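Local atomic coordinates of alcohol dehydrogenase (PDB entry 5VM2), a protein that is probably a zinc-containing oxidoreductase of the alcohol dehydrogenase family that uses NAD(H) or NADP(H), of unknown substrate specificity and involved in membrane biogenesis. Residues K5-V10 with K15-E20; I89-P94 with F291-R296. All coordinates share one frame; numbering follows the deposited sequence.

Contact 1. Residues K5-V10 with K15-E20; sequences KAILQV and KIISAE
Strands 5-8 and 15-19 pair antiparallel with a strong twist, their directions 125° apart. Two hydrogen-bonded pairs, Lys5 with Ile17 and Ile7 with Lys15, flank the non-hydrogen-bonded pair Ala6-Ile16; the straightest of the four backbone bonds runs from Ile7 N to Lys15 O (2.8 Å). At Ala6-Ile16 the CA atoms come closest, and Ile16 CA sends a C-H...O contact to Lys5 O at 3.2 Å. Lys5, Ile7, Lys15 and Ile17 share one face of the ribbon. There Ile7 and Ile17 cross at about a right angle, Ile7 CG1 lying 3.8 Å from Ile17 CD1; Ile17 reaches over because its CG1 sits between the backbone N and the carbonyl carbon (chi1 58°). The aliphatic part of Lys5 runs past the Ala19 methyl, tight at 3.4 Å from CG to CB, before its ammonium pairs with Glu60. Ala6 CB and Ile16 CG1 meet loosely on the other face. Near the turn, an extended Gln9 offers OE1 to Lys15 NZ at 2.8 Å, the donor tilted 27° from the amide plane. A classic beta bulge, with Gln9 and Val10 opposite the single residue Thr13, interrupts this N-terminal beta hairpin.

Contact 2. Residues I89-P94 with F291-R296; sequences IEPGVP and FRYANR
Glu90 reaches the Tyr293 ring along its CD1-CE1 side, its CG 3.7 Å from CE1 and its OE2 3.6 Å from CD1, near the ring plane. The chain is extended, with CG anti to the backbone N (chi1 -175°), and lies alongside the tyrosine, the two side chains pointing opposite ways with carboxylate and ring planes 75° apart. A water links the two segments: it accepts from Arg296 N at 3.0 Å and gives a weak bond to Glu90 OE2. Stronger partners hold the carboxylate, Tyr137 at OE1 and Tyr106 at OE2, so two phenols fix its rotation. Pro91 follows, its ring crossing Tyr293 at about a right angle. Its CG and CD crowd the phenol oxygen, with CG 3.1 Å from Tyr293 OH, while CD approaches CZ obliquely. That hydroxyl is hydrogen-bonded to Glu152, a ligand of the bound magnesium ion. Over one face of the Tyr293 ring lies Arg292 CB, 3.9 Å above its centre. The chain then enters strand 92-93 and reaches Cys95, a ligand of the bound zinc ion. The loop after Rossmann strand 286-290 thus packs on the GroES-like domain, with Tyr293 in the second shell of the magnesium site.

Overall arrangement
Contact 1 lies partly buried, its centre about 24 Å from that of the chain, whereas all touching residues of contact 2 are buried, its centre about 10 Å from the chain's. The two centres are about 25 Å apart, the nearest atoms about 14 Å, and they share no strand or helix. The hairpin of contact 1 is local, its segments separated by four residues, and backbone hydrogen bonds carry it. Contact 2 brings together segments 197 residues apart, joining the GroES-like part and the Rossmann part, which probably binds the nucleotide, through side-chain packing and one water. Polar ends differ accordingly: a lysine-glutamine bond between exposed side chains near the hairpin turn, against a buried carboxylate and a phenol, the latter about 6 Å from the magnesium ion.

Contact 1. Residues K5-V10 with K15-E20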
loop_
_atom_site.group_PDB
_atom_site.type_symbol
_atom_site.label_atom_id
_atom_site.label_comp_id
_atom_site.label_asym_id
_atom_site.label_seq_id
_atom_site.Cartn_x
_atom_site.Cartn_y
_atom_site.Cartn_z
ATOM N N LYS A 5 13.367 16.219 -9.568
ATOM C CA LYS A 5 12.852 15.382 -8.495
ATOM C C LYS A 5 12.369 16.262 -7.356
ATOM O O LYS A 5 12.914 17.342 -7.110
ATOM C CB LYS A 5 13.898 14.398 -7.936
ATOM C CG LYS A 5 14.941 13.906 -8.911
ATOM C CD LYS A 5 16.063 13.151 -8.194
ATOM C CE LYS A 5 16.992 14.086 -7.433
ATOM N NZ LYS A 5 18.212 13.391 -6.922
ATOM N N ALA A 6 11.348 15.780 -6.657
ATOM C CA ALA A 6 10.902 16.385 -5.410
ATOM C C ALA A 6 11.704 15.781 -4.264
ATOM O O ALA A 6 11.722 14.557 -4.088
ATOM C CB ALA A 6 9.406 16.164 -5.198
ATOM N N ILE A 7 12.363 16.635 -3.488
ATOM C CA ILE A 7 13.278 16.209 -2.439
ATOM C C ILE A 7 12.762 16.721 -1.103
ATOM O O ILE A 7 12.226 17.831 -1.018
ATOM C CB ILE A 7 14.712 16.715 -2.713
ATOM C CG1 ILE A 7 15.426 15.793 -3.696
ATOM C CG2 ILE A 7 15.522 16.849 -1.435
ATOM C CD1 ILE A 7 14.668 15.593 -4.961
ATOM N N LEU A 8 12.912 15.903 -0.062
ATOM C CA LEU A 8 12.691 16.350 1.313
ATOM C C LEU A 8 13.935 17.111 1.758
ATOM O O LEU A 8 14.900 16.535 2.264
ATOM C CB LEU A 8 12.391 15.169 2.228
ATOM C CG LEU A 8 12.107 15.530 3.688
ATOM C CD1 LEU A 8 10.707 16.110 3.843
ATOM C CD2 LEU A 8 12.296 14.318 4.586
ATOM N N GLN A 9 13.911 18.428 1.548
ATOM C CA GLN A 9 15.049 19.269 1.909
ATOM C C GLN A 9 15.306 19.235 3.411
ATOM O O GLN A 9 16.460 19.236 3.856
ATOM C CB GLN A 9 14.788 20.696 1.431
ATOM C CG GLN A 9 15.819 21.722 1.843
ATOM C CD GLN A 9 15.536 23.075 1.223
ATOM O OE1 GLN A 9 14.872 23.920 1.823
ATOM N NE2 GLN A 9 16.027 23.282 0.006
ATOM N N VAL A 10 14.240 19.207 4.200
ATOM C CA VAL A 10 14.308 18.995 5.642
ATOM C C VAL A 10 12.905 18.531 6.014
ATOM O O VAL A 10 11.954 18.861 5.288
ATOM C CB VAL A 10 14.739 20.274 6.384
ATOM C CG1 VAL A 10 13.537 21.168 6.681
ATOM C CG2 VAL A 10 15.510 19.944 7.659
ATOM N N LYS A 15 11.016 20.548 -1.908
ATOM C CA LYS A 15 11.096 21.338 -3.132
ATOM C C LYS A 15 11.572 20.460 -4.278
ATOM O O LYS A 15 12.059 19.343 -4.084
ATOM C CB LYS A 15 12.008 22.570 -3.012
ATOM C CG LYS A 15 11.972 23.238 -1.663
ATOM C CD LYS A 15 11.934 24.735 -1.804
ATOM C CE LYS A 15 12.170 25.413 -0.469
ATOM N NZ LYS A 15 13.624 25.498 -0.189
ATOM N N ILE A 16 11.451 21.018 -5.478
ATOM C CA ILE A 16 11.764 20.338 -6.726
ATOM C C ILE A 16 13.076 20.909 -7.245
ATOM O O ILE A 16 13.176 22.114 -7.514
ATOM C CB ILE A 16 10.633 20.508 -7.754
ATOM C CG1 ILE A 16 9.319 19.957 -7.189
ATOM C CG2 ILE A 16 10.995 19.846 -9.077
ATOM C CD1 ILE A 16 8.114 20.260 -8.046
ATOM N N ILE A 17 14.084 20.052 -7.380
ATOM C CA ILE A 17 15.389 20.465 -7.873
ATOM C C ILE A 17 15.659 19.752 -9.190
ATOM O O ILE A 17 15.015 18.758 -9.533
ATOM C CB ILE A 17 16.512 20.181 -6.859
ATOM C CG1 ILE A 17 16.554 18.689 -6.511
ATOM C CG2 ILE A 17 16.323 21.024 -5.606
ATOM C CD1 ILE A 17 17.567 18.341 -5.439
ATOM N N SER A 18 16.629 20.274 -9.932
ATOM C CA SER A 18 16.991 19.654 -11.194
ATOM C C SER A 18 17.621 18.284 -10.958
ATOM O O SER A 18 18.172 17.990 -9.893
ATOM C CB SER A 18 17.951 20.547 -11.981
ATOM O OG SER A 18 17.909 20.233 -13.364
ATOM N N ALA A 19 17.517 17.435 -11.975
ATOM C CA ALA A 19 18.101 16.105 -11.927
ATOM C C ALA A 19 18.390 15.656 -13.347
ATOM O O ALA A 19 17.747 16.106 -14.298
ATOM C CB ALA A 19 17.178 15.099 -11.236
ATOM N N GLU A 20 19.370 14.773 -13.480
ATOM C CA GLU A 20 19.707 14.233 -14.785
ATOM C C GLU A 20 18.771 13.084 -15.129
ATOM O O GLU A 20 18.234 12.407 -14.247
ATOM C CB GLU A 20 21.160 13.763 -14.816
ATOM C CG GLU A 20 22.167 14.901 -14.746
ATOM C CD GLU A 20 23.239 14.791 -15.806
ATOM O OE1 GLU A 20 23.107 13.921 -16.693
ATOM O OE2 GLU A 20 24.210 15.577 -15.756
#

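Contact 2. Residues I89-P94 with F291-R296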
loop_
_atom_site.group_PDB
_atom_site.type_symbol
_atom_site.label_atom_id
_atom_site.label_comp_id
_atom_site.label_asym_id
_atom_site.label_seq_id
_atom_site.Cartn_x
_atom_site.Cartn_y
_atom_site.Cartn_z
ATOM N N ILE A 89 5.258 -0.168 -11.632
ATOM C CA ILE A 89 6.452 -0.794 -11.088
ATOM C C ILE A 89 6.134 -1.342 -9.705
ATOM O O ILE A 89 5.387 -0.730 -8.931
ATOM C CB ILE A 89 7.646 0.184 -11.039
ATOM C CG1 ILE A 89 7.379 1.334 -10.075
ATOM C CG2 ILE A 89 7.981 0.716 -12.438
ATOM C CD1 ILE A 89 8.645 1.938 -9.526
ATOM N N GLU A 90 6.664 -2.526 -9.421
ATOM C CA GLU A 90 6.695 -3.042 -8.064
ATOM C C GLU A 90 7.931 -2.475 -7.383
ATOM O O GLU A 90 9.053 -2.785 -7.807
ATOM C CB GLU A 90 6.731 -4.563 -8.067
ATOM C CG GLU A 90 6.639 -5.190 -6.686
ATOM C CD GLU A 90 6.503 -6.709 -6.723
ATOM O OE1 GLU A 90 6.143 -7.265 -7.783
ATOM O OE2 GLU A 90 6.759 -7.348 -5.679
ATOM N N PRO A 91 7.786 -1.630 -6.360
ATOM C CA PRO A 91 8.916 -0.807 -5.905
ATOM C C PRO A 91 9.928 -1.524 -5.024
ATOM O O PRO A 91 10.923 -0.899 -4.634
ATOM C CB PRO A 91 8.220 0.322 -5.129
ATOM C CG PRO A 91 6.966 -0.293 -4.629
ATOM C CD PRO A 91 6.529 -1.281 -5.680
ATOM N N GLY A 92 9.723 -2.794 -4.693
ATOM C CA GLY A 92 10.711 -3.522 -3.920
ATOM C C GLY A 92 11.444 -4.560 -4.741
ATOM O O GLY A 92 10.853 -5.566 -5.144
ATOM N N VAL A 93 12.728 -4.329 -5.000
ATOM C CA VAL A 93 13.543 -5.222 -5.818
ATOM C C VAL A 93 14.411 -6.051 -4.875
ATOM O O VAL A 93 15.365 -5.508 -4.292
ATOM C CB VAL A 93 14.405 -4.442 -6.817
ATOM C CG1 VAL A 93 15.264 -5.401 -7.636
ATOM C CG2 VAL A 93 13.530 -3.563 -7.711
ATOM N N PRO A 94 14.149 -7.344 -4.713
ATOM C CA PRO A 94 14.883 -8.147 -3.738
ATOM C C PRO A 94 16.203 -8.634 -4.320
ATOM O O PRO A 94 16.490 -8.471 -5.506
ATOM C CB PRO A 94 13.927 -9.311 -3.482
ATOM C CG PRO A 94 13.324 -9.542 -4.840
ATOM C CD PRO A 94 13.216 -8.170 -5.497
ATOM N N PHE A 291 3.746 -7.954 5.508
ATOM C CA PHE A 291 4.765 -7.005 5.069
ATOM C C PHE A 291 4.741 -6.864 3.552
ATOM O O PHE A 291 5.195 -7.763 2.833
ATOM C CB PHE A 291 6.141 -7.448 5.552
ATOM C CG PHE A 291 7.198 -6.400 5.396
ATOM C CD1 PHE A 291 8.152 -6.500 4.392
ATOM C CD2 PHE A 291 7.240 -5.311 6.256
ATOM C CE1 PHE A 291 9.133 -5.533 4.247
ATOM C CE2 PHE A 291 8.222 -4.340 6.120
ATOM C CZ PHE A 291 9.167 -4.449 5.114
ATOM N N ARG A 292 4.237 -5.724 3.073
ATOM C CA ARG A 292 4.204 -5.403 1.648
ATOM C C ARG A 292 3.541 -6.516 0.839
ATOM O O ARG A 292 2.353 -6.792 1.020
ATOM C CB ARG A 292 5.622 -5.121 1.132
ATOM C CG ARG A 292 6.248 -3.865 1.748
ATOM C CD ARG A 292 7.700 -3.686 1.334
ATOM N NE ARG A 292 8.309 -2.510 1.948
ATOM C CZ ARG A 292 9.613 -2.376 2.166
ATOM N NH1 ARG A 292 10.446 -3.347 1.820
ATOM N NH2 ARG A 292 10.085 -1.271 2.730
ATOM N N TYR A 293 4.286 -7.157 -0.057
ATOM C CA TYR A 293 3.676 -8.095 -0.993
ATOM C C TYR A 293 4.772 -8.944 -1.613
ATOM O O TYR A 293 5.921 -8.509 -1.723
ATOM C CB TYR A 293 2.901 -7.358 -2.097
ATOM C CG TYR A 293 3.518 -6.013 -2.353
ATOM C CD1 TYR A 293 4.716 -5.905 -3.046
ATOM C CD2 TYR A 293 2.948 -4.855 -1.840
ATOM C CE1 TYR A 293 5.311 -4.685 -3.250
ATOM C CE2 TYR A 293 3.538 -3.631 -2.038
ATOM C CZ TYR A 293 4.719 -3.554 -2.744
ATOM O OH TYR A 293 5.316 -2.336 -2.939
ATOM N N ALA A 294 4.396 -10.151 -2.022
ATOM C CA ALA A 294 5.253 -11.005 -2.830
ATOM C C ALA A 294 4.382 -11.705 -3.856
ATOM O O ALA A 294 3.383 -12.330 -3.488
ATOM C CB ALA A 294 5.997 -12.036 -1.971
ATOM N N ASN A 295 4.754 -11.581 -5.133
ATOM C CA ASN A 295 4.095 -12.249 -6.260
ATOM C C ASN A 295 2.603 -11.912 -6.355
ATOM O O ASN A 295 1.803 -12.739 -6.801
ATOM C CB ASN A 295 4.286 -13.770 -6.191
ATOM C CG ASN A 295 5.723 -14.168 -5.894
ATOM O OD1 ASN A 295 6.649 -13.740 -6.579
ATOM N ND2 ASN A 295 5.912 -14.986 -4.863
ATOM N N ARG A 296 2.230 -10.676 -6.003
ATOM C CA ARG A 296 0.830 -10.263 -6.008
ATOM C C ARG A 296 0.462 -9.309 -7.134
ATOM O O ARG A 296 -0.732 -9.047 -7.326
ATOM C CB ARG A 296 0.455 -9.596 -4.675
ATOM C CG ARG A 296 0.926 -10.326 -3.439
ATOM C CD ARG A 296 0.372 -11.752 -3.360
ATOM N NE ARG A 296 0.639 -12.334 -2.045
ATOM C CZ ARG A 296 0.290 -13.562 -1.679
ATOM N NH1 ARG A 296 -0.342 -14.363 -2.530
ATOM N NH2 ARG A 296 0.576 -13.992 -0.456
HETATM O O HOH W 1 3.952 -8.352 -5.345
#